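Local coordinates for enoyl-CoA hydratase/isomerase family protein (Mycobacterium tuberculosis, PDB 4FN7) that probably hydrates the double bond of unsaturated acyl-CoA thioesters in lipid metabolism, as a member of the crotonase (enoyl-CoA hydratase/isomerase) superfamily, at residues 5-16 with 37-47. Residues are numbered along the deposited sequence; the frame is centred on the assembly and turned at random.
Sequences VSYTRKDSIAVI and AIDNADRDDVG
Val-5 starts the contact with one branch: its CG1 lies 3.8 Å from CB of Ala-37 on the helix. Two residues on, Tyr-7 holds CG anti to its backbone N (chi1 172°), which lays the ring along the helix, its hydroxyl pointing toward the C-terminal end. CB of Asn-40 sits over the centre of one ring face, 3.5 Å from the centroid, in a CH-pi contact, while CB of Ala-41 touches CE1. At the far end of the ring the hydroxyl donates a hydrogen bond of 2.7 Å from OH to OD2 of Asp-44, in the plane of the ring; the carboxylate is met on its anti side, 25° out of its own plane. The same carboxylate stacks against the guanidinium of Arg-9, their planes 14° apart. This salt bridge is long, 3.6 Å from Arg-9 NE to Asp-44 OD2, and rests on charge alone because no N-H points at the oxygen. Two waters supply the directed bonds, each accepting from Arg-9 NH1 and donating to the backbone O of Asp-44, at the Schellman end of the helix. Within the type II' turn that runs from Lys-10 to Ile-13, O of Ser-12 takes a weak, bent bond from N of Gly-47. Ala-14 then packs its CB against both methyls of Val-46, with CG1 at 3.9 Å. Ile-16 closes the apolar row, CG2 and CD1 on CB of Ala-37 and CD1 also on CG1 of Ile-38. The hairpin of strands 5-10 and 13-18 forms one margin of the six-stranded sheet and is covered here by helix 28-44, the crossover of the beta-alpha-beta unit that leads to strand 48-52, parallel to 13-18. Helix 184-195 meets Ile-13 and Val-15, while helix 73-90 packs on Ile-38.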
ATOM      1  N   VAL A   5      27.540 -15.748  13.903  1.00 11.84           N
ATOM      2  CA  VAL A   5      26.435 -16.424  13.239  1.00 12.73           C
ATOM      3  C   VAL A   5      26.583 -17.933  13.335  1.00 13.20           C
ATOM      4  O   VAL A   5      27.659 -18.476  13.094  1.00 16.85           O
ATOM      5  CB  VAL A   5      26.350 -16.038  11.754  1.00 13.27           C
ATOM      6  CG1 VAL A   5      25.256 -16.838  11.057  1.00 15.56           C
ATOM      7  CG2 VAL A   5      26.094 -14.553  11.608  1.00 13.66           C
ATOM      8  N   SER A   6      25.503 -18.614  13.691  1.00 11.84           N
ATOM      9  CA  SER A   6      25.503 -20.071  13.654  1.00 14.01           C
ATOM     10  C   SER A   6      24.637 -20.558  12.503  1.00 12.79           C
ATOM     11  O   SER A   6      23.642 -19.921  12.143  1.00 13.58           O
ATOM     12  CB  SER A   6      25.005 -20.655  14.972  1.00 16.79           C
ATOM     13  OG  SER A   6      23.637 -20.362  15.169  1.00 19.45           O
ATOM     14  N   TYR A   7      25.035 -21.687  11.928  1.00 12.64           N
ATOM     15  CA  TYR A   7      24.304 -22.328  10.843  1.00 11.91           C
ATOM     16  C   TYR A   7      23.990 -23.759  11.239  1.00 12.15           C
ATOM     17  O   TYR A   7      24.890 -24.515  11.596  1.00 13.55           O
ATOM     18  CB  TYR A   7      25.133 -22.326   9.561  1.00 12.62           C
ATOM     19  CG  TYR A   7      24.498 -23.136   8.458  1.00 11.83           C
ATOM     20  CD1 TYR A   7      23.536 -22.575   7.638  1.00 11.57           C
ATOM     21  CD2 TYR A   7      24.856 -24.462   8.239  1.00 11.73           C
ATOM     22  CE1 TYR A   7      22.941 -23.307   6.634  1.00 12.31           C
ATOM     23  CE2 TYR A   7      24.263 -25.202   7.233  1.00 12.66           C
ATOM     24  CZ  TYR A   7      23.307 -24.613   6.430  1.00 11.64           C
ATOM     25  OH  TYR A   7      22.700 -25.321   5.424  1.00 13.28           O
ATOM     26  N   THR A   8      22.716 -24.128  11.155  1.00 13.16           N
ATOM     27  CA  THR A   8      22.273 -25.465  11.517  1.00 15.51           C
ATOM     28  C   THR A   8      21.244 -25.944  10.512  1.00 15.06           C
ATOM     29  O   THR A   8      20.209 -25.312  10.322  1.00 15.98           O
ATOM     30  CB  THR A   8      21.633 -25.474  12.913  1.00 19.82           C
ATOM     31  OG1 THR A   8      22.490 -24.793  13.837  1.00 22.58           O
ATOM     32  CG2 THR A   8      21.400 -26.900  13.385  1.00 23.40           C
ATOM     33  N   ARG A   9      21.531 -27.059   9.858  1.00 17.42           N
ATOM     34  CA  ARG A   9      20.540 -27.665   8.982  1.00 19.91           C
ATOM     35  C   ARG A   9      19.657 -28.613   9.785  1.00 22.79           C
ATOM     36  O   ARG A   9      20.154 -29.479  10.507  1.00 26.06           O
ATOM     37  CB  ARG A   9      21.201 -28.398   7.810  1.00 23.18           C
ATOM     38  CG  ARG A   9      20.190 -29.073   6.886  1.00 28.11           C
ATOM     39  CD  ARG A   9      20.791 -29.479   5.548  1.00 32.63           C
ATOM     40  NE  ARG A   9      21.884 -30.434   5.687  1.00 34.92           N
ATOM     41  CZ  ARG A   9      22.386 -31.149   4.684  1.00 35.96           C
ATOM     42  NH1 ARG A   9      21.883 -31.026   3.463  1.00 38.35           N
ATOM     43  NH2 ARG A   9      23.384 -31.996   4.901  1.00 34.28           N
ATOM     44  N   LYS A  10      18.347 -28.426   9.673  1.00 21.55           N
ATOM     45  CA  LYS A  10      17.372 -29.305  10.309  1.00 23.73           C
ATOM     46  C   LYS A  10      16.385 -29.762   9.250  1.00 22.63           C
ATOM     47  O   LYS A  10      15.509 -28.997   8.842  1.00 24.80           O
ATOM     48  CB  LYS A  10      16.601 -28.568  11.405  1.00 27.41           C
ATOM     49  CG  LYS A  10      17.450 -27.815  12.410  1.00 30.41           C
ATOM     50  CD  LYS A  10      16.548 -27.076  13.389  1.00 33.65           C
ATOM     51  CE  LYS A  10      17.340 -26.225  14.362  1.00 36.09           C
ATOM     52  NZ  LYS A  10      16.433 -25.475  15.272  1.00 38.97           N
ATOM     53  N   ASP A  11      16.525 -31.010   8.815  1.00 24.94           N
ATOM     54  CA  ASP A  11      15.704 -31.564   7.740  1.00 26.72           C
ATOM     55  C   ASP A  11      15.531 -30.606   6.560  1.00 24.86           C
ATOM     56  O   ASP A  11      16.489 -30.310   5.844  1.00 25.63           O
ATOM     57  CB  ASP A  11      14.346 -32.054   8.266  1.00 29.63           C
ATOM     58  CG  ASP A  11      13.652 -31.036   9.154  1.00 32.51           C
ATOM     59  OD1 ASP A  11      13.988 -30.974  10.356  1.00 35.44           O
ATOM     60  OD2 ASP A  11      12.768 -30.305   8.657  1.00 34.75           O
ATOM     61  N   SER A  12      14.314 -30.120   6.360  1.00 22.13           N
ATOM     62  CA  SER A  12      14.015 -29.326   5.175  1.00 20.81           C
ATOM     63  C   SER A  12      14.478 -27.873   5.275  1.00 17.85           C
ATOM     64  O   SER A  12      14.356 -27.124   4.309  1.00 21.23           O
ATOM     65  CB  SER A  12      12.516 -29.371   4.859  1.00 21.34           C
ATOM     66  OG  SER A  12      11.756 -28.790   5.907  1.00 21.61           O
ATOM     67  N   ILE A  13      15.000 -27.465   6.429  1.00 14.02           N
ATOM     68  CA  ILE A  13      15.353 -26.060   6.606  1.00 14.65           C
ATOM     69  C   ILE A  13      16.765 -25.841   7.138  1.00 13.74           C
ATOM     70  O   ILE A  13      17.394 -26.750   7.680  1.00 15.45           O
ATOM     71  CB  ILE A  13      14.339 -25.326   7.522  1.00 14.94           C
ATOM     72  CG1 ILE A  13      14.469 -25.794   8.974  1.00 15.88           C
ATOM     73  CG2 ILE A  13      12.924 -25.508   6.992  1.00 16.28           C
ATOM     74  CD1 ILE A  13      13.586 -25.029   9.946  1.00 17.04           C
ATOM     75  N   ALA A  14      17.265 -24.626   6.948  1.00 13.00           N
ATOM     76  CA  ALA A  14      18.480 -24.181   7.610  1.00 13.59           C
ATOM     77  C   ALA A  14      18.100 -23.064   8.568  1.00 11.79           C
ATOM     78  O   ALA A  14      17.295 -22.195   8.223  1.00 14.51           O
ATOM     79  CB  ALA A  14      19.498 -23.684   6.597  1.00 16.59           C
ATOM     80  N   VAL A  15      18.650 -23.108   9.777  1.00 10.73           N
ATOM     81  CA  VAL A  15      18.450 -22.048  10.756  1.00 11.58           C
ATOM     82  C   VAL A  15      19.751 -21.284  10.925  1.00 10.84           C
ATOM     83  O   VAL A  15      20.782 -21.856  11.278  1.00 11.82           O
ATOM     84  CB  VAL A  15      17.990 -22.600  12.113  1.00 12.84           C
ATOM     85  CG1 VAL A  15      17.720 -21.457  13.086  1.00 14.22           C
ATOM     86  CG2 VAL A  15      16.746 -23.460  11.930  1.00 15.11           C
ATOM     87  N   ILE A  16      19.686 -19.987  10.649  1.00 10.36           N
ATOM     88  CA  ILE A  16      20.828 -19.096  10.724  1.00 10.52           C
ATOM     89  C   ILE A  16      20.546 -18.118  11.858  1.00 10.65           C
ATOM     90  O   ILE A  16      19.564 -17.378  11.820  1.00 12.76           O
ATOM     91  CB  ILE A  16      20.997 -18.344   9.384  1.00 10.72           C
ATOM     92  CG1 ILE A  16      21.305 -19.338   8.251  1.00 12.58           C
ATOM     93  CG2 ILE A  16      22.054 -17.250   9.485  1.00 12.59           C
ATOM     94  CD1 ILE A  16      21.405 -18.687   6.869  1.00 15.39           C
ATOM     95  N   ALA A  37      27.019 -18.153   5.986  1.00 10.49           N
ATOM     96  CA  ALA A  37      25.944 -19.040   6.407  1.00 11.50           C
ATOM     97  C   ALA A  37      24.964 -19.284   5.265  1.00  9.88           C
ATOM     98  O   ALA A  37      24.484 -20.405   5.075  1.00 10.05           O
ATOM     99  CB  ALA A  37      25.222 -18.462   7.608  1.00 11.51           C
ATOM    100  N   ILE A  38      24.643 -18.237   4.510  1.00  9.87           N
ATOM    101  CA  ILE A  38      23.750 -18.411   3.370  1.00 10.41           C
ATOM    102  C   ILE A  38      24.453 -19.257   2.293  1.00 10.07           C
ATOM    103  O   ILE A  38      23.804 -20.064   1.626  1.00 10.31           O
ATOM    104  CB  ILE A  38      23.230 -17.060   2.802  1.00 10.76           C
ATOM    105  CG1 ILE A  38      22.540 -16.247   3.904  1.00 12.39           C
ATOM    106  CG2 ILE A  38      22.280 -17.308   1.623  1.00 11.17           C
ATOM    107  CD1 ILE A  38      22.338 -14.780   3.568  1.00 13.70           C
ATOM    108  N   ASP A  39      25.765 -19.085   2.133  1.00 10.06           N
ATOM    109  CA  ASP A  39      26.530 -19.970   1.246  1.00 10.55           C
ATOM    110  C   ASP A  39      26.335 -21.437   1.652  1.00 10.89           C
ATOM    111  O   ASP A  39      26.167 -22.303   0.790  1.00 11.68           O
ATOM    112  CB  ASP A  39      28.037 -19.667   1.271  1.00 11.75           C
ATOM    113  CG  ASP A  39      28.399 -18.314   0.684  1.00 14.23           C
ATOM    114  OD1 ASP A  39      27.567 -17.664   0.012  1.00 13.84           O
ATOM    115  OD2 ASP A  39      29.566 -17.918   0.889  1.00 14.47           O
ATOM    116  N   ASN A  40      26.394 -21.721   2.955  1.00 11.04           N
ATOM    117  CA  ASN A  40      26.143 -23.081   3.437  1.00 11.66           C
ATOM    118  C   ASN A  40      24.759 -23.567   3.027  1.00 10.95           C
ATOM    119  O   ASN A  40      24.589 -24.710   2.594  1.00 11.88           O
ATOM    120  CB  ASN A  40      26.265 -23.184   4.960  1.00 12.64           C
ATOM    121  CG  ASN A  40      27.677 -22.998   5.457  1.00 15.59           C
ATOM    122  OD1 ASN A  40      28.640 -23.146   4.711  1.00 14.96           O
ATOM    123  ND2 ASN A  40      27.806 -22.668   6.739  1.00 20.43           N
ATOM    124  N   ALA A  41      23.767 -22.698   3.196  1.00 11.26           N
ATOM    125  CA  ALA A  41      22.402 -23.029   2.826  1.00 11.52           C
ATOM    126  C   ALA A  41      22.305 -23.319   1.337  1.00 10.43           C
ATOM    127  O   ALA A  41      21.572 -24.219   0.919  1.00 11.21           O
ATOM    128  CB  ALA A  41      21.455 -21.900   3.212  1.00 12.52           C
ATOM    129  N   ASP A  42      23.041 -22.555   0.536  1.00 11.35           N
ATOM    130  CA  ASP A  42      23.111 -22.805  -0.903  1.00 12.30           C
ATOM    131  C   ASP A  42      23.680 -24.193  -1.187  1.00 11.74           C
ATOM    132  O   ASP A  42      23.123 -24.960  -1.979  1.00 13.07           O
ATOM    133  CB  ASP A  42      23.975 -21.757  -1.613  1.00 12.30           C
ATOM    134  CG  ASP A  42      23.315 -20.385  -1.697  1.00 12.58           C
ATOM    135  OD1 ASP A  42      22.106 -20.253  -1.414  1.00 13.53           O
ATOM    136  OD2 ASP A  42      24.021 -19.432  -2.088  1.00 14.35           O
ATOM    137  N   ARG A  43      24.804 -24.506  -0.548  1.00 11.72           N
ATOM    138  CA  ARG A  43      25.455 -25.787  -0.773  1.00 12.10           C
ATOM    139  C   ARG A  43      24.572 -26.945  -0.314  1.00 10.95           C
ATOM    140  O   ARG A  43      24.523 -27.996  -0.957  1.00 13.18           O
ATOM    141  CB  ARG A  43      26.821 -25.813  -0.077  1.00 11.87           C
ATOM    142  CG  ARG A  43      27.873 -24.955  -0.788  1.00 11.82           C
ATOM    143  CD  ARG A  43      29.278 -25.044  -0.175  1.00 15.03           C
ATOM    144  NE  ARG A  43      29.443 -24.240   1.033  1.00 16.94           N
ATOM    145  CZ  ARG A  43      29.942 -23.004   1.082  1.00 15.61           C
ATOM    146  NH1 ARG A  43      30.327 -22.371  -0.017  1.00 16.70           N
ATOM    147  NH2 ARG A  43      30.040 -22.389   2.251  1.00 16.70           N
ATOM    148  N   ASP A  44      23.869 -26.752   0.797  1.00 11.92           N
ATOM    149  CA  ASP A  44      23.014 -27.802   1.338  1.00 12.19           C
ATOM    150  C   ASP A  44      21.684 -27.903   0.585  1.00 12.71           C
ATOM    151  O   ASP A  44      20.938 -28.866   0.769  1.00 14.96           O
ATOM    152  CB  ASP A  44      22.773 -27.599   2.837  1.00 13.29           C
ATOM    153  CG  ASP A  44      23.978 -27.961   3.685  1.00 15.26           C
ATOM    154  OD1 ASP A  44      24.900 -28.638   3.180  1.00 17.08           O
ATOM    155  OD2 ASP A  44      23.999 -27.584   4.875  1.00 16.69           O
ATOM    156  N   ASP A  45      21.399 -26.916  -0.264  1.00 13.05           N
ATOM    157  CA  ASP A  45      20.184 -26.909  -1.083  1.00 13.09           C
ATOM    158  C   ASP A  45      18.921 -27.105  -0.238  1.00 14.16           C
ATOM    159  O   ASP A  45      18.072 -27.945  -0.533  1.00 15.07           O
ATOM    160  CB  ASP A  45      20.283 -27.965  -2.192  1.00 15.81           C
ATOM    161  CG  ASP A  45      19.224 -27.791  -3.267  1.00 17.84           C
ATOM    162  OD1 ASP A  45      18.677 -26.679  -3.405  1.00 18.79           O
ATOM    163  OD2 ASP A  45      18.944 -28.774  -3.994  1.00 21.78           O
ATOM    164  N   VAL A  46      18.796 -26.305   0.812  1.00 13.04           N
ATOM    165  CA  VAL A  46      17.709 -26.484   1.767  1.00 12.95           C
ATOM    166  C   VAL A  46      16.357 -26.036   1.210  1.00 12.65           C
ATOM    167  O   VAL A  46      16.292 -25.305   0.226  1.00 13.46           O
ATOM    168  CB  VAL A  46      18.004 -25.747   3.087  1.00 13.82           C
ATOM    169  CG1 VAL A  46      19.310 -26.257   3.692  1.00 16.18           C
ATOM    170  CG2 VAL A  46      18.052 -24.241   2.865  1.00 15.46           C
ATOM    171  N   GLY A  47      15.280 -26.488   1.841  1.00 12.18           N
ATOM    172  CA  GLY A  47      13.940 -26.130   1.406  1.00 12.37           C
ATOM    173  C   GLY A  47      13.525 -24.710   1.773  1.00 10.58           C
ATOM    174  O   GLY A  47      12.715 -24.101   1.081  1.00 11.92           O
TER
HETATM  175  O   HOH W   1      19.204 -30.013   2.391  0.50 28.07           O
HETATM  176  O   HOH W   2      22.114 -31.496   0.592  0.98 42.64           O
HETATM  177  O   HOH W   3      16.826 -29.301   3.134  0.71 25.12           O